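Local atomic coordinates of ferredoxin-NADP reductase (Neisseria gonorrhoeae MIA_2011_03-10, PDB entry 5TR9), a protein that probably transfers electrons between NADP(H) and ferredoxin or flavodoxin through its bound flavin-adenine dinucleotide. Residues Leu123-Gly129 and Thr150-Ser156. Residues are numbered along the deposited sequence; the frame is centred on the assembly and turned at random.
Sequences LVMLCTG and TVNLIHS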
# COMPACT_ATOMS: atom_id res chain seq x y z
N LEU A 123 8.67 12.27 3.64
CA LEU A 123 8.35 10.88 3.37
C LEU A 123 7.63 10.77 2.03
O LEU A 123 6.59 11.41 1.82
CB LEU A 123 7.47 10.31 4.49
CG LEU A 123 7.09 8.84 4.38
CD1 LEU A 123 8.36 7.99 4.53
CD2 LEU A 123 6.03 8.50 5.44
N VAL A 124 8.16 9.94 1.13
CA VAL A 124 7.59 9.80 -0.22
C VAL A 124 7.26 8.33 -0.45
O VAL A 124 8.16 7.48 -0.53
CB VAL A 124 8.54 10.33 -1.31
CG1 VAL A 124 7.93 10.12 -2.72
CG2 VAL A 124 8.86 11.82 -1.07
N MET A 125 5.97 8.02 -0.57
CA MET A 125 5.49 6.66 -0.76
C MET A 125 5.13 6.47 -2.23
O MET A 125 4.29 7.20 -2.77
CB MET A 125 4.29 6.40 0.15
CG MET A 125 4.67 6.47 1.64
SD MET A 125 3.25 6.46 2.76
CE MET A 125 2.56 8.04 2.35
N LEU A 126 5.77 5.50 -2.89
CA LEU A 126 5.60 5.23 -4.31
C LEU A 126 4.93 3.88 -4.46
O LEU A 126 5.44 2.88 -3.95
CB LEU A 126 6.96 5.23 -5.02
CG LEU A 126 7.85 6.47 -4.85
CD1 LEU A 126 9.20 6.20 -5.48
CD2 LEU A 126 7.18 7.68 -5.52
N CYS A 127 3.79 3.82 -5.15
CA CYS A 127 3.13 2.52 -5.22
C CYS A 127 2.41 2.35 -6.55
O CYS A 127 2.13 3.32 -7.26
CB CYS A 127 2.14 2.33 -4.06
SG CYS A 127 0.83 3.57 -3.97
N THR A 128 2.12 1.08 -6.86
CA THR A 128 1.29 0.72 -8.01
C THR A 128 0.16 -0.18 -7.55
O THR A 128 0.32 -1.00 -6.65
CB THR A 128 2.07 -0.04 -9.11
OG1 THR A 128 2.41 -1.36 -8.66
CG2 THR A 128 3.31 0.73 -9.51
N GLY A 129 -1.00 -0.02 -8.21
CA GLY A 129 -2.07 -0.99 -8.03
C GLY A 129 -2.46 -1.16 -6.58
O GLY A 129 -2.65 -0.18 -5.85
N THR A 150 6.81 16.51 5.41
CA THR A 150 5.74 16.31 4.44
C THR A 150 5.52 14.82 4.27
O THR A 150 6.43 14.02 4.49
CB THR A 150 6.03 16.96 3.07
OG1 THR A 150 7.15 16.30 2.46
CG2 THR A 150 6.34 18.44 3.19
N VAL A 151 4.30 14.45 3.89
CA VAL A 151 3.93 13.07 3.62
C VAL A 151 3.33 13.05 2.22
O VAL A 151 2.41 13.82 1.94
CB VAL A 151 2.95 12.52 4.67
CG1 VAL A 151 2.54 11.12 4.31
CG2 VAL A 151 3.59 12.55 6.05
N ASN A 152 3.89 12.23 1.34
CA ASN A 152 3.60 12.31 -0.09
C ASN A 152 3.30 10.92 -0.60
O ASN A 152 4.05 9.98 -0.32
CB ASN A 152 4.79 12.90 -0.85
CG ASN A 152 5.27 14.21 -0.26
OD1 ASN A 152 4.76 15.28 -0.59
ND2 ASN A 152 6.25 14.15 0.65
N LEU A 153 2.21 10.77 -1.35
CA LEU A 153 1.80 9.47 -1.85
C LEU A 153 1.59 9.57 -3.35
O LEU A 153 0.80 10.40 -3.81
CB LEU A 153 0.53 8.99 -1.13
CG LEU A 153 -0.04 7.65 -1.58
CD1 LEU A 153 0.97 6.53 -1.43
CD2 LEU A 153 -1.33 7.35 -0.79
N ILE A 154 2.30 8.74 -4.10
CA ILE A 154 2.20 8.68 -5.56
C ILE A 154 1.61 7.31 -5.89
O ILE A 154 2.24 6.28 -5.60
CB ILE A 154 3.56 8.87 -6.24
CG1 ILE A 154 4.17 10.26 -5.99
CG2 ILE A 154 3.42 8.68 -7.76
CD1 ILE A 154 4.68 10.54 -4.60
N HIS A 155 0.40 7.28 -6.46
CA HIS A 155 -0.27 6.02 -6.80
C HIS A 155 -0.37 5.87 -8.31
O HIS A 155 -1.12 6.61 -8.97
CB HIS A 155 -1.67 5.94 -6.17
CG HIS A 155 -2.31 4.59 -6.31
ND1 HIS A 155 -3.68 4.42 -6.34
CD2 HIS A 155 -1.77 3.35 -6.44
CE1 HIS A 155 -3.96 3.13 -6.46
NE2 HIS A 155 -2.82 2.46 -6.53
N SER A 156 0.36 4.90 -8.85
CA SER A 156 0.36 4.58 -10.28
C SER A 156 -0.60 3.43 -10.56
O SER A 156 -0.54 2.39 -9.90
CB SER A 156 1.77 4.21 -10.74
OG SER A 156 1.78 3.64 -12.04
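Thr150 opens the pairing by accepting the N-H of Leu123 at its carbonyl; its OG1, also hydrogen-bonded to Asp122, takes one amide hydrogen of Asn152 ND2. That ND2 also reaches Leu123 O (3.0 Å), from above the carbonyl plane, so Leu123 O is gripped twice, by Asn152 N as well. An amide suits this buried place because it can both donate and accept: OD1 accepts from Arg186. Val151 CG1 meets Met125 CE at 3.7 Å, the flexible thioether chain bending at chi3 (-67°). On this face Leu153 sets CD1 against Met125 CB (3.7 Å), and helix 133-139 covers both. On the other face, beta-branched Ile154 lies alongside Leu126 and touches Val124 CG1 with CD1 (3.8 Å). His155 sends its ring forward and across toward the end of the neighbouring strand, CG anti to the backbone N (chi1 -172°), and NE2 donates to a lone pair of Gly129 O, 2.7 Å away; Cys127 SG approaches the ring obliquely. Ser156 O accepts the N-H of Gly129, where positive phi (56°) favours glycine near the flavin. Backbone bonds alternate between the strands from Asn152 to Ser156 in parallel register, a beta-alpha-beta crossover characteristic of the Rossmann-like NAD(P)-binding domain of ferredoxin-NADP reductases.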